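Long-range contact in motility-associated killing factor MakB (Vibrio cholerae serotype O1, PDB 6W1W), which is one component of a three-component cytotoxin structurally similar to alpha-pore-forming toxins and probably takes part in forming pores in target-cell membranes: residues Y192-V197 with A215-T220. Residues are numbered along the deposited sequence; the frame is centred on the assembly and turned at random.
Sequences YIQSMV and AGALFT. With EDO (1,2-ethanediol), chain C.
Ile193 pairs with Thr220 and Ser195 with Leu218 through reciprocal N-H...O bonds between the two strands of an antiparallel beta hairpin. Ser195 N reaches Leu218 O at 3.1 Å in a nearly straight bond (167°); the return bond, Leu218 N to Ser195 O, measures 2.8 Å. Toward the hairpin turn, Val197 N donates to Gly216 O, whereas the bond back from Gly216 N is weak. CA-H groups add to this ladder, with Phe219 CA 3.3 Å from Ile193 O.

Among the side chains, Gln194 and Phe219 run side by side, pointing the same way. Gln194 has CG anti to the backbone N (chi1 173°) and an extended chain. Gln194 CB lies 3.6 Å from Phe219 CE2, and Gln194 OE1 ends 3.4 Å from the same Phe219 CE2. Amide and ring planes stand 63° apart. On the same face Met196 is bent, laying CE 3.5 Å from Gly216 C and SD 4.0 Å from Ala217 CB. Helix 9-35 packs here through Leu24 and Asn28.

On the other face Val197 CG2 meets Leu218 CB at 3.8 Å; Ile229 of helix 225-230 covers both, and Ala225 also touches Leu218.

Backbone bonding thus fixes the register, while largely apolar side chains on both faces seat the hairpin between two helices.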
ATOM      1  N   TYR A 192       3.682  10.963  -9.895  1.00105.98           N
ATOM      2  CA  TYR A 192       3.430   9.572 -10.236  1.00111.03           C
ATOM      3  C   TYR A 192       2.080   9.426 -10.936  1.00107.11           C
ATOM      4  O   TYR A 192       1.204  10.288 -10.845  1.00107.85           O
ATOM      5  CB  TYR A 192       3.494   8.695  -8.980  1.00109.63           C
ATOM      6  CG  TYR A 192       4.911   8.422  -8.513  1.00119.60           C
ATOM      7  CD1 TYR A 192       5.435   7.134  -8.516  1.00126.18           C
ATOM      8  CD2 TYR A 192       5.734   9.458  -8.094  1.00128.31           C
ATOM      9  CE1 TYR A 192       6.739   6.887  -8.101  1.00125.51           C
ATOM     10  CE2 TYR A 192       7.033   9.221  -7.680  1.00128.98           C
ATOM     11  CZ  TYR A 192       7.532   7.938  -7.684  1.00121.59           C
ATOM     12  OH  TYR A 192       8.828   7.723  -7.271  1.00108.70           O
ATOM     13  N   ILE A 193       1.929   8.317 -11.656  1.00 97.10           N
ATOM     14  CA  ILE A 193       0.714   8.013 -12.399  1.00 95.63           C
ATOM     15  C   ILE A 193       0.235   6.631 -11.988  1.00107.58           C
ATOM     16  O   ILE A 193       0.989   5.656 -12.077  1.00107.08           O
ATOM     17  CB  ILE A 193       0.936   8.076 -13.922  1.00 95.01           C
ATOM     18  CG1 ILE A 193       1.161   9.523 -14.364  1.00 98.99           C
ATOM     19  CG2 ILE A 193      -0.240   7.452 -14.664  1.00 91.98           C
ATOM     20  CD1 ILE A 193       1.303   9.691 -15.859  1.00 97.34           C
ATOM     21  N   GLN A 194      -1.015   6.550 -11.544  1.00115.60           N
ATOM     22  CA  GLN A 194      -1.623   5.307 -11.089  1.00106.11           C
ATOM     23  C   GLN A 194      -2.652   4.858 -12.118  1.00 95.24           C
ATOM     24  O   GLN A 194      -3.641   5.561 -12.358  1.00101.21           O
ATOM     25  CB  GLN A 194      -2.262   5.497  -9.711  1.00109.40           C
ATOM     26  CG  GLN A 194      -3.072   4.311  -9.211  1.00132.79           C
ATOM     27  CD  GLN A 194      -3.504   4.477  -7.767  1.00138.54           C
ATOM     28  OE1 GLN A 194      -2.846   5.171  -6.991  1.00138.88           O
ATOM     29  NE2 GLN A 194      -4.616   3.846  -7.398  1.00129.83           N
ATOM     30  N   SER A 195      -2.415   3.700 -12.729  1.00 86.34           N
ATOM     31  CA  SER A 195      -3.309   3.136 -13.730  1.00 93.13           C
ATOM     32  C   SER A 195      -3.683   1.718 -13.329  1.00 90.87           C
ATOM     33  O   SER A 195      -2.840   0.962 -12.835  1.00 90.65           O
ATOM     34  CB  SER A 195      -2.658   3.128 -15.120  1.00111.91           C
ATOM     35  OG  SER A 195      -1.825   4.262 -15.320  1.00 95.09           O
ATOM     36  N   MET A 196      -4.944   1.354 -13.553  1.00 89.04           N
ATOM     37  CA  MET A 196      -5.453   0.047 -13.153  1.00100.54           C
ATOM     38  C   MET A 196      -5.227  -0.959 -14.276  1.00 94.47           C
ATOM     39  O   MET A 196      -5.713  -0.768 -15.397  1.00 97.93           O
ATOM     40  CB  MET A 196      -6.938   0.130 -12.789  1.00105.47           C
ATOM     41  CG  MET A 196      -7.236   0.953 -11.541  1.00 96.42           C
ATOM     42  SD  MET A 196      -6.257   0.471 -10.096  1.00112.58           S
ATOM     43  CE  MET A 196      -6.763  -1.233  -9.874  1.00105.15           C
ATOM     44  N   VAL A 197      -4.502  -2.029 -13.972  1.00 87.03           N
ATOM     45  CA  VAL A 197      -4.184  -3.063 -14.949  1.00 95.74           C
ATOM     46  C   VAL A 197      -5.048  -4.276 -14.627  1.00 93.93           C
ATOM     47  O   VAL A 197      -4.767  -5.029 -13.690  1.00 81.41           O
ATOM     48  CB  VAL A 197      -2.693  -3.412 -14.940  1.00 80.81           C
ATOM     49  CG1 VAL A 197      -2.395  -4.469 -15.987  1.00 78.59           C
ATOM     50  CG2 VAL A 197      -1.870  -2.172 -15.168  1.00 78.76           C
ATOM     51  N   ALA A 215      -7.693  -7.078 -10.858  1.00 90.90           N
ATOM     52  CA  ALA A 215      -7.036  -5.855 -11.290  1.00 85.26           C
ATOM     53  C   ALA A 215      -6.071  -5.362 -10.221  1.00 84.78           C
ATOM     54  O   ALA A 215      -6.073  -5.828  -9.080  1.00 91.94           O
ATOM     55  CB  ALA A 215      -8.062  -4.763 -11.614  1.00 72.27           C
ATOM     56  N   GLY A 216      -5.247  -4.395 -10.606  1.00 92.10           N
ATOM     57  CA  GLY A 216      -4.246  -3.851  -9.709  1.00 93.72           C
ATOM     58  C   GLY A 216      -3.605  -2.624 -10.312  1.00106.98           C
ATOM     59  O   GLY A 216      -3.652  -2.408 -11.528  1.00121.63           O
ATOM     60  N   ALA A 217      -3.000  -1.820  -9.440  1.00 90.65           N
ATOM     61  CA  ALA A 217      -2.434  -0.540  -9.842  1.00 85.46           C
ATOM     62  C   ALA A 217      -0.991  -0.699 -10.296  1.00102.57           C
ATOM     63  O   ALA A 217      -0.226  -1.488  -9.732  1.00 89.22           O
ATOM     64  CB  ALA A 217      -2.501   0.469  -8.698  1.00 92.02           C
ATOM     65  N   LEU A 218      -0.632   0.063 -11.326  1.00114.41           N
ATOM     66  CA  LEU A 218       0.730   0.157 -11.828  1.00 97.52           C
ATOM     67  C   LEU A 218       1.170   1.611 -11.728  1.00 87.29           C
ATOM     68  O   LEU A 218       0.423   2.515 -12.118  1.00 91.58           O
ATOM     69  CB  LEU A 218       0.810  -0.348 -13.273  1.00 94.83           C
ATOM     70  CG  LEU A 218       2.174  -0.370 -13.968  1.00 99.80           C
ATOM     71  CD1 LEU A 218       3.079  -1.434 -13.372  1.00 80.66           C
ATOM     72  CD2 LEU A 218       1.999  -0.578 -15.467  1.00 98.58           C
ATOM     73  N   PHE A 219       2.365   1.839 -11.189  1.00 79.87           N
ATOM     74  CA  PHE A 219       2.880   3.190 -10.990  1.00 88.94           C
ATOM     75  C   PHE A 219       3.923   3.516 -12.063  1.00 98.67           C
ATOM     76  O   PHE A 219       4.964   2.854 -12.149  1.00 88.70           O
ATOM     77  CB  PHE A 219       3.476   3.340  -9.587  1.00 92.03           C
ATOM     78  CG  PHE A 219       2.450   3.362  -8.491  1.00109.01           C
ATOM     79  CD1 PHE A 219       2.744   2.839  -7.240  1.00128.70           C
ATOM     80  CD2 PHE A 219       1.193   3.913  -8.702  1.00113.88           C
ATOM     81  CE1 PHE A 219       1.800   2.856  -6.223  1.00131.15           C
ATOM     82  CE2 PHE A 219       0.243   3.932  -7.687  1.00114.08           C
ATOM     83  CZ  PHE A 219       0.548   3.404  -6.449  1.00124.38           C
ATOM     84  N   THR A 220       3.647   4.542 -12.867  1.00 88.09           N
ATOM     85  CA  THR A 220       4.564   5.001 -13.902  1.00108.75           C
ATOM     86  C   THR A 220       4.943   6.455 -13.644  1.00126.61           C
ATOM     87  O   THR A 220       4.146   7.234 -13.117  1.00126.13           O
ATOM     88  CB  THR A 220       3.948   4.859 -15.305  1.00104.30           C
ATOM     89  OG1 THR A 220       2.751   5.643 -15.391  1.00113.65           O
ATOM     90  CG2 THR A 220       3.617   3.402 -15.598  1.00 95.90           C
TER
HETATM   91  C1  EDO C 401       0.329  -5.538 -11.279  1.00104.57           C
HETATM   92  O1  EDO C 401       0.971  -4.359 -10.775  1.00 84.56           O
HETATM   93  C2  EDO C 401      -1.083  -5.194 -11.747  1.00116.20           C
HETATM   94  O2  EDO C 401      -1.833  -6.391 -11.985  1.00112.17           O